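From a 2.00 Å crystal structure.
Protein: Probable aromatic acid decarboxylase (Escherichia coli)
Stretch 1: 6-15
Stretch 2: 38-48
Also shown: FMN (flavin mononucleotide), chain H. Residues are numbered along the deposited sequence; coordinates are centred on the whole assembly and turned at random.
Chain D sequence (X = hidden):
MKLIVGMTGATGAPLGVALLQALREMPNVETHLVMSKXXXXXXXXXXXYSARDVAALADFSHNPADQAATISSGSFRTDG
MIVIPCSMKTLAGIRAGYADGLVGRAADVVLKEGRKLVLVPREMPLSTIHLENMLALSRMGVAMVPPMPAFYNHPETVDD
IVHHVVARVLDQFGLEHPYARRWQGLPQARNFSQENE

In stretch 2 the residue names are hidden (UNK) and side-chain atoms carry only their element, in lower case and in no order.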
# COMPACT_ATOMS: atom_id res chain seq x y z
N GLY D 6 -3.34 -27.61 -18.91
CA GLY D 6 -4.15 -27.96 -17.76
C GLY D 6 -5.60 -27.73 -18.13
O GLY D 6 -5.92 -26.76 -18.81
N MSE D 7 -6.48 -28.63 -17.71
CA MSE D 7 -7.91 -28.40 -17.88
C MSE D 7 -8.57 -28.46 -16.53
O MSE D 7 -8.20 -29.25 -15.67
CB MSE D 7 -8.55 -29.39 -18.85
CG MSE D 7 -8.16 -29.17 -20.30
SE MSE D 7 -9.26 -30.22 -21.52
CE MSE D 7 -11.03 -29.46 -21.16
N THR D 8 -9.61 -27.65 -16.38
CA THR D 8 -10.16 -27.37 -15.08
C THR D 8 -11.69 -27.27 -15.16
O THR D 8 -12.24 -27.04 -16.23
CB THR D 8 -9.44 -26.09 -14.60
OG1 THR D 8 -8.41 -26.45 -13.67
CG2 THR D 8 -10.31 -25.19 -13.87
N GLY D 9 -12.37 -27.44 -14.02
CA GLY D 9 -13.82 -27.61 -13.98
C GLY D 9 -14.67 -26.35 -14.10
O GLY D 9 -15.68 -26.21 -13.42
N ALA D 10 -14.26 -25.42 -14.95
CA ALA D 10 -15.12 -24.31 -15.32
C ALA D 10 -15.88 -24.69 -16.59
O ALA D 10 -15.38 -25.46 -17.42
CB ALA D 10 -14.30 -23.04 -15.55
N THR D 11 -17.08 -24.16 -16.75
CA THR D 11 -17.81 -24.42 -17.97
C THR D 11 -16.96 -23.88 -19.13
O THR D 11 -16.32 -22.84 -19.00
CB THR D 11 -19.25 -23.86 -17.91
OG1 THR D 11 -19.91 -24.07 -19.16
CG2 THR D 11 -19.27 -22.34 -17.73
N GLY D 12 -16.89 -24.62 -20.22
CA GLY D 12 -16.00 -24.26 -21.31
C GLY D 12 -15.01 -25.35 -21.66
O GLY D 12 -13.94 -25.07 -22.21
N ALA D 13 -15.37 -26.60 -21.35
CA ALA D 13 -14.54 -27.75 -21.76
C ALA D 13 -14.32 -27.83 -23.28
O ALA D 13 -13.24 -28.26 -23.71
CB ALA D 13 -15.12 -29.06 -21.22
N PRO D 14 -15.30 -27.44 -24.11
CA PRO D 14 -15.10 -27.38 -25.56
C PRO D 14 -13.91 -26.52 -25.99
O PRO D 14 -13.31 -26.81 -27.02
CB PRO D 14 -16.41 -26.75 -26.06
CG PRO D 14 -17.41 -27.17 -25.06
CD PRO D 14 -16.70 -27.10 -23.75
N LEU D 15 -13.59 -25.49 -25.21
CA LEU D 15 -12.40 -24.66 -25.44
C LEU D 15 -11.11 -25.47 -25.29
O LEU D 15 -10.20 -25.34 -26.09
CB LEU D 15 -12.36 -23.47 -24.46
CG LEU D 15 -13.51 -22.46 -24.49
CD1 LEU D 15 -13.59 -21.69 -23.18
CD2 LEU D 15 -13.36 -21.51 -25.68
N UNK D 38 -12.75 -32.25 -11.73
CA UNK D 38 -13.94 -31.55 -12.21
C UNK D 38 -13.95 -31.25 -13.71
O UNK D 38 -15.02 -31.14 -14.30
c UNK D 38 -14.80 -30.77 -10.01
c UNK D 38 -16.10 -31.32 -9.74
c UNK D 38 -18.39 -32.41 -8.55
c UNK D 38 -16.15 -31.63 -8.37
c UNK D 38 -17.23 -31.57 -10.53
c UNK D 38 -17.29 -32.17 -7.76
c UNK D 38 -14.13 -30.79 -8.81
n UNK D 38 -14.94 -31.29 -7.82
c UNK D 38 -18.37 -32.12 -9.93
c UNK D 38 -14.26 -30.33 -11.33
N UNK D 39 -12.77 -31.16 -14.31
CA UNK D 39 -12.66 -31.02 -15.77
C UNK D 39 -13.22 -32.25 -16.47
O UNK D 39 -13.93 -32.13 -17.47
c UNK D 39 -11.23 -30.79 -16.18
N UNK D 40 -12.92 -33.43 -15.93
CA UNK D 40 -13.46 -34.70 -16.45
C UNK D 40 -14.98 -34.71 -16.47
O UNK D 40 -15.58 -35.09 -17.47
c UNK D 40 -9.39 -37.38 -15.11
n UNK D 40 -8.54 -36.52 -14.24
c UNK D 40 -10.88 -37.17 -14.89
c UNK D 40 -12.92 -35.88 -15.65
c UNK D 40 -11.41 -36.04 -15.78
N UNK D 41 -15.60 -34.27 -15.38
CA UNK D 41 -17.04 -34.10 -15.27
C UNK D 41 -17.58 -33.12 -16.32
O UNK D 41 -18.61 -33.35 -16.95
c UNK D 41 -18.90 -33.60 -13.64
c UNK D 41 -17.40 -33.60 -13.86
o UNK D 41 -16.90 -34.52 -12.86
N UNK D 42 -16.87 -32.01 -16.48
CA UNK D 42 -17.28 -30.93 -17.38
C UNK D 42 -17.13 -31.37 -18.85
O UNK D 42 -17.99 -31.07 -19.68
c UNK D 42 -16.47 -29.63 -17.05
c UNK D 42 -16.71 -28.55 -18.06
o UNK D 42 -17.01 -29.04 -15.85
N UNK D 43 -16.05 -32.09 -19.15
CA UNK D 43 -15.82 -32.63 -20.50
C UNK D 43 -16.97 -33.54 -20.90
O UNK D 43 -17.52 -33.43 -21.99
c UNK D 43 -14.40 -34.29 -21.80
c UNK D 43 -13.30 -32.41 -20.57
c UNK D 43 -11.98 -33.01 -20.10
c UNK D 43 -14.47 -33.39 -20.56
N UNK D 44 -17.33 -34.44 -19.99
CA UNK D 44 -18.37 -35.42 -20.24
C UNK D 44 -19.74 -34.77 -20.43
O UNK D 44 -20.48 -35.14 -21.34
c UNK D 44 -17.44 -37.68 -19.55
c UNK D 44 -18.34 -36.50 -19.15
o UNK D 44 -15.90 -39.24 -18.65
o UNK D 44 -17.40 -38.42 -17.26
c UNK D 44 -16.88 -38.50 -18.40
N UNK D 45 -20.04 -33.75 -19.62
CA UNK D 45 -21.29 -32.98 -19.74
C UNK D 45 -21.38 -32.13 -21.02
O UNK D 45 -22.42 -32.12 -21.69
c UNK D 45 -22.45 -29.94 -17.48
c UNK D 45 -22.63 -31.04 -18.55
c UNK D 45 -21.49 -32.08 -18.51
c UNK D 45 -24.00 -31.71 -18.42
N UNK D 46 -20.30 -31.43 -21.36
CA UNK D 46 -20.35 -30.35 -22.36
C UNK D 46 -19.90 -30.73 -23.76
O UNK D 46 -20.11 -29.98 -24.72
c UNK D 46 -19.56 -29.14 -21.87
o UNK D 46 -18.29 -27.00 -20.60
c UNK D 46 -20.07 -28.62 -20.54
c UNK D 46 -19.37 -27.36 -20.07
o UNK D 46 -19.90 -26.74 -19.14
N UNK D 47 -19.24 -31.89 -23.87
CA UNK D 47 -18.74 -32.39 -25.14
C UNK D 47 -19.18 -33.84 -25.32
O UNK D 47 -19.51 -34.51 -24.33
o UNK D 47 -16.63 -33.48 -24.57
c UNK D 47 -17.19 -32.32 -25.20
c UNK D 47 -16.63 -31.15 -24.39
N UNK D 48 -19.19 -34.32 -26.56
CA UNK D 48 -19.52 -35.73 -26.83
C UNK D 48 -18.33 -36.65 -26.54
O UNK D 48 -18.45 -37.87 -26.71
c UNK D 48 -19.83 -35.72 -28.33
c UNK D 48 -18.92 -33.58 -27.81
c UNK D 48 -18.97 -34.64 -28.88
N1 FMN H . -16.19 -22.68 -11.43
C2 FMN H . -15.73 -21.49 -11.93
O2 FMN H . -14.88 -20.88 -11.29
N3 FMN H . -16.22 -20.99 -13.12
C4 FMN H . -17.19 -21.71 -13.82
O4 FMN H . -17.43 -21.40 -14.99
C4A FMN H . -17.65 -22.94 -13.30
N5 FMN H . -18.61 -23.69 -13.97
C5A FMN H . -19.05 -24.90 -13.44
C6 FMN H . -20.01 -25.66 -14.12
C7 FMN H . -20.45 -26.88 -13.59
C7M FMN H . -21.18 -27.82 -14.51
C8 FMN H . -19.93 -27.35 -12.38
C8M FMN H . -20.17 -28.76 -11.91
C9 FMN H . -18.97 -26.59 -11.71
C9A FMN H . -18.52 -25.37 -12.24
N10 FMN H . -17.57 -24.62 -11.56
C10 FMN H . -17.14 -23.41 -12.09
C1' FMN H . -17.20 -24.97 -10.14
C2' FMN H . -15.86 -25.70 -10.12
O2' FMN H . -15.94 -26.84 -10.95
C3' FMN H . -15.42 -26.06 -8.70
O3' FMN H . -15.04 -24.88 -8.01
C4' FMN H . -14.28 -27.09 -8.66
O4' FMN H . -13.81 -27.27 -7.34
C5' FMN H . -13.09 -26.70 -9.53
O5' FMN H . -12.00 -27.57 -9.27
P FMN H . -10.80 -27.64 -10.34
O1P FMN H . -11.33 -28.34 -11.57
O2P FMN H . -9.68 -28.40 -9.70
O3P FMN H . -10.36 -26.23 -10.68

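Position 38 carries one carbon followed by fused five- and six-membered rings holding eight carbons and one nitrogen; its CB lies 3.8 Å from Gly9 CA. This is tryptophan. The end of Trp38 leads away from stretch 1, but its backbone C lies 3.7 Å from Gly9 CA. An ideal CB on Gly9 would stand 2.4 Å from Trp38 CB, a clash, so the close approach depends on glycine.

Position 39 has a single side-chain carbon, 3.4 Å from Met7 O and 3.5 Å from Thr8 N; it is alanine. The small Ala39 lets the helix settle against the strand end, with its CA 4.0 Å from Gly9 CA.

At position 40, four carbons in a row end in nitrogen; the CA-to-CB bond points away from stretch 1 and the side chain makes no contact with it: Lys40. Position 41, one carbon bearing an oxygen and a carbon, also makes no contact and is Thr41.

Position 42 repeats that branched pattern, but its CA-to-CB bond points toward stretch 1, its terminal carbon lying 3.6 Å from Ala13 CB and 3.4 Å from Ala10 O. This is Thr42; its OG1 turns back to donate a weak hydrogen bond to Trp38 O (3.3 Å).

Position 43 has four carbons, forked at the first, with one arm two carbons long. The inner carbon of that arm packs 3.8 Å from Met7 CE, the methyl of a selenomethionine, and 3.9 Å from Ala13 CB. It is Ile43.

Position 44 has three carbons, the third carrying two oxygens; its CA-to-CB bond points away from stretch 1 and the side chain makes no contact with it. It is Glu44. Position 45, four carbons forked at the second, is leucine. Leu45 does not touch stretch 1, but its CD2 lies 3.9 Å from FMN C7M.

Position 46 again shows three carbons ending in two oxygens, now reaching Thr11, Gly12 and Ala13 of stretch 1. One oxygen lies 2.7 Å from Thr11 OG1, the other 2.8 Å from Gly12 N and 3.0 Å from Ala13 N. It is Glu46. Its OE2 accepts a hydrogen bond from Thr11 OG1, while OE1 accepts two, from Gly12 N and Ala13 N.

Position 47 has one carbon bearing an oxygen and a carbon, the latter 4.1 Å from Ala13 CB. It is Thr47, the first residue to leave helical geometry, and its OG1 donates to Ile43 O (2.7 Å). At position 48, three carbons close a ring onto the backbone nitrogen: Pro48, clear of stretch 1.

The contact thus joins apolar packing of Ala39 and Ile43 against Met7 and Ala13, with the Thr42 methyl beside Ala13, to a buried carboxylate that gathers three donors. The same loop also binds the flavin: Gly9 N donates to FMN O1P (2.8 Å), and Thr11 N to FMN O4 (3.3 Å).

Stretch 2 38-48: WAKTTIELETP
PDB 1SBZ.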